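Local coordinates for protein chitinase (Paenibacillus sp. FPU-7, PDB 5GZT) that probably hydrolyses internal beta-1,4 linkages between N-acetylglucosamine units in chitin and chitodextrins, as a glycosidase with two glycoside hydrolase family 18 regions, at residues B[666-678]-B[713-727]. Sequence-based numbering, arbitrary orientation.
Sequences YTQLPAGTFILPL and NAVAVYVNGGTVASN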
loop_
_atom_site.group_PDB
_atom_site.type_symbol
_atom_site.label_atom_id
_atom_site.label_comp_id
_atom_site.label_asym_id
_atom_site.label_seq_id
_atom_site.Cartn_x
_atom_site.Cartn_y
_atom_site.Cartn_z
ATOM N N TYR B 666 -12.615 54.395 -5.869
ATOM C CA TYR B 666 -13.960 53.858 -5.882
ATOM C C TYR B 666 -14.271 53.198 -7.191
ATOM O O TYR B 666 -15.091 52.324 -7.209
ATOM C CB TYR B 666 -15.021 54.943 -5.545
ATOM C CG TYR B 666 -15.220 55.219 -4.050
ATOM C CD1 TYR B 666 -15.361 54.181 -3.192
ATOM C CD2 TYR B 666 -15.235 56.504 -3.522
ATOM C CE1 TYR B 666 -15.507 54.358 -1.828
ATOM C CE2 TYR B 666 -15.465 56.714 -2.135
ATOM C CZ TYR B 666 -15.563 55.619 -1.299
ATOM O OH TYR B 666 -15.750 55.626 0.083
ATOM N N THR B 667 -13.718 53.658 -8.324
ATOM C CA THR B 667 -14.067 53.053 -9.579
ATOM C C THR B 667 -12.884 52.452 -10.377
ATOM O O THR B 667 -13.123 51.714 -11.331
ATOM C CB THR B 667 -14.795 53.980 -10.480
ATOM O OG1 THR B 667 -14.019 55.142 -10.713
ATOM C CG2 THR B 667 -16.149 54.452 -9.824
ATOM N N GLN B 668 -11.646 52.753 -10.015
ATOM C CA GLN B 668 -10.514 52.197 -10.853
ATOM C C GLN B 668 -10.031 50.855 -10.306
ATOM O O GLN B 668 -9.622 50.778 -9.136
ATOM C CB GLN B 668 -9.382 53.210 -10.949
ATOM C CG GLN B 668 -8.616 53.162 -12.290
ATOM C CD GLN B 668 -9.444 53.225 -13.612
ATOM O OE1 GLN B 668 -10.513 53.886 -13.724
ATOM N NE2 GLN B 668 -8.918 52.513 -14.646
ATOM N N LEU B 669 -10.169 49.815 -11.134
ATOM C CA LEU B 669 -9.703 48.487 -10.770
ATOM C C LEU B 669 -8.364 48.269 -11.463
ATOM O O LEU B 669 -8.343 48.303 -12.664
ATOM C CB LEU B 669 -10.702 47.489 -11.270
ATOM C CG LEU B 669 -10.355 46.035 -11.015
ATOM C CD1 LEU B 669 -10.312 45.687 -9.565
ATOM C CD2 LEU B 669 -11.388 45.204 -11.706
ATOM N N PRO B 670 -7.276 48.073 -10.740
ATOM C CA PRO B 670 -6.016 47.786 -11.484
ATOM C C PRO B 670 -6.018 46.356 -12.045
ATOM O O PRO B 670 -6.884 45.521 -11.697
ATOM C CB PRO B 670 -4.925 47.969 -10.472
ATOM C CG PRO B 670 -5.607 47.905 -9.141
ATOM C CD PRO B 670 -7.071 48.195 -9.314
ATOM N N ALA B 671 -5.063 46.091 -12.928
ATOM C CA ALA B 671 -4.818 44.752 -13.410
ATOM C C ALA B 671 -4.407 43.916 -12.242
ATOM O O ALA B 671 -3.829 44.395 -11.280
ATOM C CB ALA B 671 -3.696 44.741 -14.471
ATOM N N GLY B 672 -4.703 42.635 -12.292
ATOM C CA GLY B 672 -4.357 41.727 -11.161
ATOM C C GLY B 672 -4.631 40.316 -11.560
ATOM O O GLY B 672 -5.303 40.112 -12.555
ATOM N N THR B 673 -4.116 39.354 -10.794
ATOM C CA THR B 673 -4.232 37.987 -11.083
ATOM C C THR B 673 -4.639 37.174 -9.873
ATOM O O THR B 673 -4.017 37.228 -8.815
ATOM C CB THR B 673 -2.841 37.469 -11.631
ATOM O OG1 THR B 673 -2.565 38.251 -12.783
ATOM C CG2 THR B 673 -2.937 35.982 -12.086
ATOM N N PHE B 674 -5.657 36.392 -10.041
ATOM C CA PHE B 674 -6.073 35.385 -9.049
ATOM C C PHE B 674 -5.387 34.074 -9.466
ATOM O O PHE B 674 -5.276 33.773 -10.707
ATOM C CB PHE B 674 -7.572 35.146 -9.134
ATOM C CG PHE B 674 -8.394 36.346 -8.734
ATOM C CD1 PHE B 674 -8.303 36.861 -7.456
ATOM C CD2 PHE B 674 -9.271 36.907 -9.608
ATOM C CE1 PHE B 674 -9.115 37.931 -7.047
ATOM C CE2 PHE B 674 -10.067 37.957 -9.217
ATOM C CZ PHE B 674 -9.975 38.461 -7.928
ATOM N N ILE B 675 -4.881 33.349 -8.485
ATOM C CA ILE B 675 -4.249 32.084 -8.723
ATOM C C ILE B 675 -4.859 31.018 -7.846
ATOM O O ILE B 675 -4.841 31.178 -6.650
ATOM C CB ILE B 675 -2.719 32.160 -8.524
ATOM C CG1 ILE B 675 -2.108 33.146 -9.534
ATOM C CG2 ILE B 675 -2.079 30.772 -8.800
ATOM C CD1 ILE B 675 -0.628 33.461 -9.163
ATOM N N LEU B 676 -5.333 29.919 -8.464
ATOM C CA LEU B 676 -5.987 28.840 -7.750
ATOM C C LEU B 676 -5.361 27.475 -8.129
ATOM O O LEU B 676 -5.709 26.896 -9.208
ATOM C CB LEU B 676 -7.478 28.806 -8.069
ATOM C CG LEU B 676 -8.278 30.086 -7.726
ATOM C CD1 LEU B 676 -8.270 31.033 -8.908
ATOM C CD2 LEU B 676 -9.702 29.822 -7.361
ATOM N N PRO B 677 -4.503 26.976 -7.264
ATOM C CA PRO B 677 -3.969 25.605 -7.392
ATOM C C PRO B 677 -5.079 24.555 -7.283
ATOM O O PRO B 677 -6.088 24.757 -6.511
ATOM C CB PRO B 677 -2.972 25.487 -6.226
ATOM C CG PRO B 677 -2.637 26.939 -5.871
ATOM C CD PRO B 677 -3.982 27.616 -6.015
ATOM N N LEU B 678 -4.928 23.476 -8.037
ATOM C CA LEU B 678 -5.802 22.364 -7.875
ATOM C C LEU B 678 -5.289 21.498 -6.756
ATOM O O LEU B 678 -4.084 21.299 -6.583
ATOM C CB LEU B 678 -5.983 21.607 -9.162
ATOM C CG LEU B 678 -6.972 22.162 -10.185
ATOM C CD1 LEU B 678 -6.740 23.581 -10.727
ATOM C CD2 LEU B 678 -7.039 21.199 -11.371
ATOM N N ASN B 713 0.253 23.351 -11.185
ATOM C CA ASN B 713 -1.155 22.908 -11.434
ATOM C C ASN B 713 -2.166 23.923 -10.906
ATOM O O ASN B 713 -2.937 23.610 -10.006
ATOM C CB ASN B 713 -1.273 21.579 -10.741
ATOM C CG ASN B 713 -2.575 20.886 -10.965
ATOM O OD1 ASN B 713 -3.255 21.163 -11.897
ATOM N ND2 ASN B 713 -2.956 19.968 -10.033
ATOM N N ALA B 714 -2.112 25.152 -11.409
ATOM C CA ALA B 714 -2.943 26.244 -10.892
ATOM C C ALA B 714 -3.498 27.062 -12.025
ATOM O O ALA B 714 -2.829 27.309 -12.982
ATOM C CB ALA B 714 -2.118 27.161 -9.949
ATOM N N VAL B 715 -4.724 27.508 -11.884
ATOM C CA VAL B 715 -5.339 28.418 -12.770
ATOM C C VAL B 715 -4.999 29.826 -12.390
ATOM O O VAL B 715 -5.047 30.161 -11.226
ATOM C CB VAL B 715 -6.894 28.285 -12.644
ATOM C CG1 VAL B 715 -7.607 29.373 -13.449
ATOM C CG2 VAL B 715 -7.311 26.934 -13.167
ATOM N N ALA B 716 -4.698 30.644 -13.391
ATOM C CA ALA B 716 -4.590 32.082 -13.299
ATOM C C ALA B 716 -5.771 32.707 -13.969
ATOM O O ALA B 716 -6.148 32.309 -15.093
ATOM C CB ALA B 716 -3.353 32.587 -14.002
ATOM N N VAL B 717 -6.383 33.671 -13.273
ATOM C CA VAL B 717 -7.410 34.497 -13.852
ATOM C C VAL B 717 -6.825 35.844 -13.936
ATOM O O VAL B 717 -6.659 36.483 -12.898
ATOM C CB VAL B 717 -8.737 34.509 -13.040
ATOM C CG1 VAL B 717 -9.763 35.395 -13.734
ATOM C CG2 VAL B 717 -9.303 33.123 -12.831
ATOM N N TYR B 718 -6.534 36.340 -15.142
ATOM C CA TYR B 718 -5.910 37.665 -15.326
ATOM C C TYR B 718 -7.044 38.701 -15.479
ATOM O O TYR B 718 -7.854 38.625 -16.423
ATOM C CB TYR B 718 -5.010 37.685 -16.580
ATOM C CG TYR B 718 -3.832 36.690 -16.513
ATOM C CD1 TYR B 718 -2.693 36.923 -15.729
ATOM C CD2 TYR B 718 -3.863 35.524 -17.267
ATOM C CE1 TYR B 718 -1.665 35.983 -15.672
ATOM C CE2 TYR B 718 -2.836 34.647 -17.260
ATOM C CZ TYR B 718 -1.774 34.830 -16.475
ATOM O OH TYR B 718 -0.831 33.781 -16.522
ATOM N N VAL B 719 -7.195 39.580 -14.487
ATOM C CA VAL B 719 -8.196 40.663 -14.555
ATOM C C VAL B 719 -7.469 41.834 -15.212
ATOM O O VAL B 719 -6.457 42.339 -14.719
ATOM C CB VAL B 719 -8.704 41.027 -13.149
ATOM C CG1 VAL B 719 -9.678 42.188 -13.212
ATOM C CG2 VAL B 719 -9.430 39.811 -12.557
ATOM N N ASN B 720 -7.991 42.277 -16.311
ATOM C CA ASN B 720 -7.412 43.408 -17.052
ATOM C C ASN B 720 -7.461 44.705 -16.383
ATOM O O ASN B 720 -6.571 45.582 -16.579
ATOM C CB ASN B 720 -8.183 43.636 -18.285
ATOM C CG ASN B 720 -7.355 43.457 -19.463
ATOM O OD1 ASN B 720 -6.498 44.343 -19.759
ATOM N ND2 ASN B 720 -7.534 42.286 -20.156
ATOM N N GLY B 721 -8.482 44.946 -15.585
ATOM C CA GLY B 721 -8.431 46.290 -15.021
ATOM C C GLY B 721 -9.190 47.278 -15.921
ATOM O O GLY B 721 -9.377 47.054 -17.162
ATOM N N GLY B 722 -9.665 48.331 -15.271
ATOM C CA GLY B 722 -10.461 49.300 -15.963
ATOM C C GLY B 722 -11.359 50.007 -14.950
ATOM O O GLY B 722 -11.045 50.031 -13.755
ATOM N N THR B 723 -12.423 50.602 -15.466
ATOM C CA THR B 723 -13.246 51.552 -14.707
ATOM C C THR B 723 -14.562 50.858 -14.466
ATOM O O THR B 723 -15.225 50.474 -15.385
ATOM C CB THR B 723 -13.499 52.838 -15.497
ATOM O OG1 THR B 723 -12.237 53.436 -15.795
ATOM C CG2 THR B 723 -14.383 53.917 -14.584
ATOM N N VAL B 724 -14.870 50.612 -13.205
ATOM C CA VAL B 724 -16.129 49.970 -12.861
ATOM C C VAL B 724 -17.189 51.079 -12.956
ATOM O O VAL B 724 -16.895 52.238 -12.592
ATOM C CB VAL B 724 -15.998 49.398 -11.431
ATOM C CG1 VAL B 724 -17.286 48.797 -10.951
ATOM C CG2 VAL B 724 -14.826 48.367 -11.364
ATOM N N ALA B 725 -18.406 50.711 -13.326
ATOM C CA ALA B 725 -19.472 51.641 -13.735
ATOM C C ALA B 725 -19.987 52.527 -12.564
ATOM O O ALA B 725 -20.337 53.663 -12.782
ATOM C CB ALA B 725 -20.637 50.880 -14.418
ATOM N N SER B 726 -19.943 52.016 -11.342
ATOM C CA SER B 726 -20.381 52.753 -10.158
ATOM C C SER B 726 -19.421 52.430 -9.004
ATOM O O SER B 726 -18.595 51.433 -9.092
ATOM C CB SER B 726 -21.851 52.371 -9.897
ATOM O OG SER B 726 -21.977 51.075 -9.419
ATOM N N ASN B 727 -19.495 53.223 -7.945
ATOM C CA ASN B 727 -18.525 53.139 -6.885
ATOM C C ASN B 727 -18.556 51.749 -6.233
ATOM O O ASN B 727 -19.648 51.195 -6.011
ATOM C CB ASN B 727 -18.759 54.212 -5.827
ATOM C CG ASN B 727 -18.492 55.615 -6.324
ATOM O OD1 ASN B 727 -17.915 55.799 -7.348
ATOM N ND2 ASN B 727 -18.946 56.630 -5.563
HETATM O O HOH W 1 -10.404 52.425 -17.721
#
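Strands 668-678 and 714-723 pair antiparallel, Phe674 facing Val717 and Leu676 facing Val715, in the immunoglobulin-like domain between the two family 18 glycosidase regions. Reciprocal backbone hydrogen bonds join Gly672 to Val719, Phe674 to Val717 and Leu676 to Val715, and Leu678 N extends the series to Asn713 O (2.8 Å). The short segments 672-678 and 714-719 run at 163°. The pairing is interrupted at Pro670 and Ala671, opposite Asn720 and Gly721, and resumes where Leu669 and Gly722 exchange two bonds. Gly721 and Gly722 adopt backbone angles that crowd a CB against the preceding carbonyl O, and at Gly721 a CB would also run into Ala671 N and Pro670 C.

One face carries Leu669, Phe674, Leu676, Val715, Val717 and Val719. Val719 keeps its two methyls apart: CG1, anti to the backbone N (chi1 177°), meets Leu669 CD2 at 3.8 Å, whereas CG2 reaches Phe674 CE2 at 3.9 Å. The edge of the Phe674 ring is turned to Val717 CB. This is the beta-sandwich arrangement expected of an immunoglobulin-like domain: Leu669, Phe674 and Leu676 also touch strand 754-759 of the four-stranded sheet, so bulky apolar residues fill the interior between the sheets.

The other face is more mixed, with Gln668, Thr673, Tyr718 and Thr723 among Ile675, Pro677 and two alanines. Thr673 lies beside Tyr718, its OG1 3.2 Å from ring atom CD1, while Ala716 CB lies over one face of that ring, toward its rim. Across the pair, Ile675 CG2 and the Pro677 ring pack on the methyl of Ala714. Farther along, Thr723 OG1 donates to a lone pair of Gln668 OE1 in the carbonyl plane (2.7 Å); a bend at chi2 (51°) brings the amide over. A water donates to the same hydroxyl. At the end, Asn727 OD1 sits against Thr667 CG2 (3.3 Å), while its ND2 bonds Tyr729 OH.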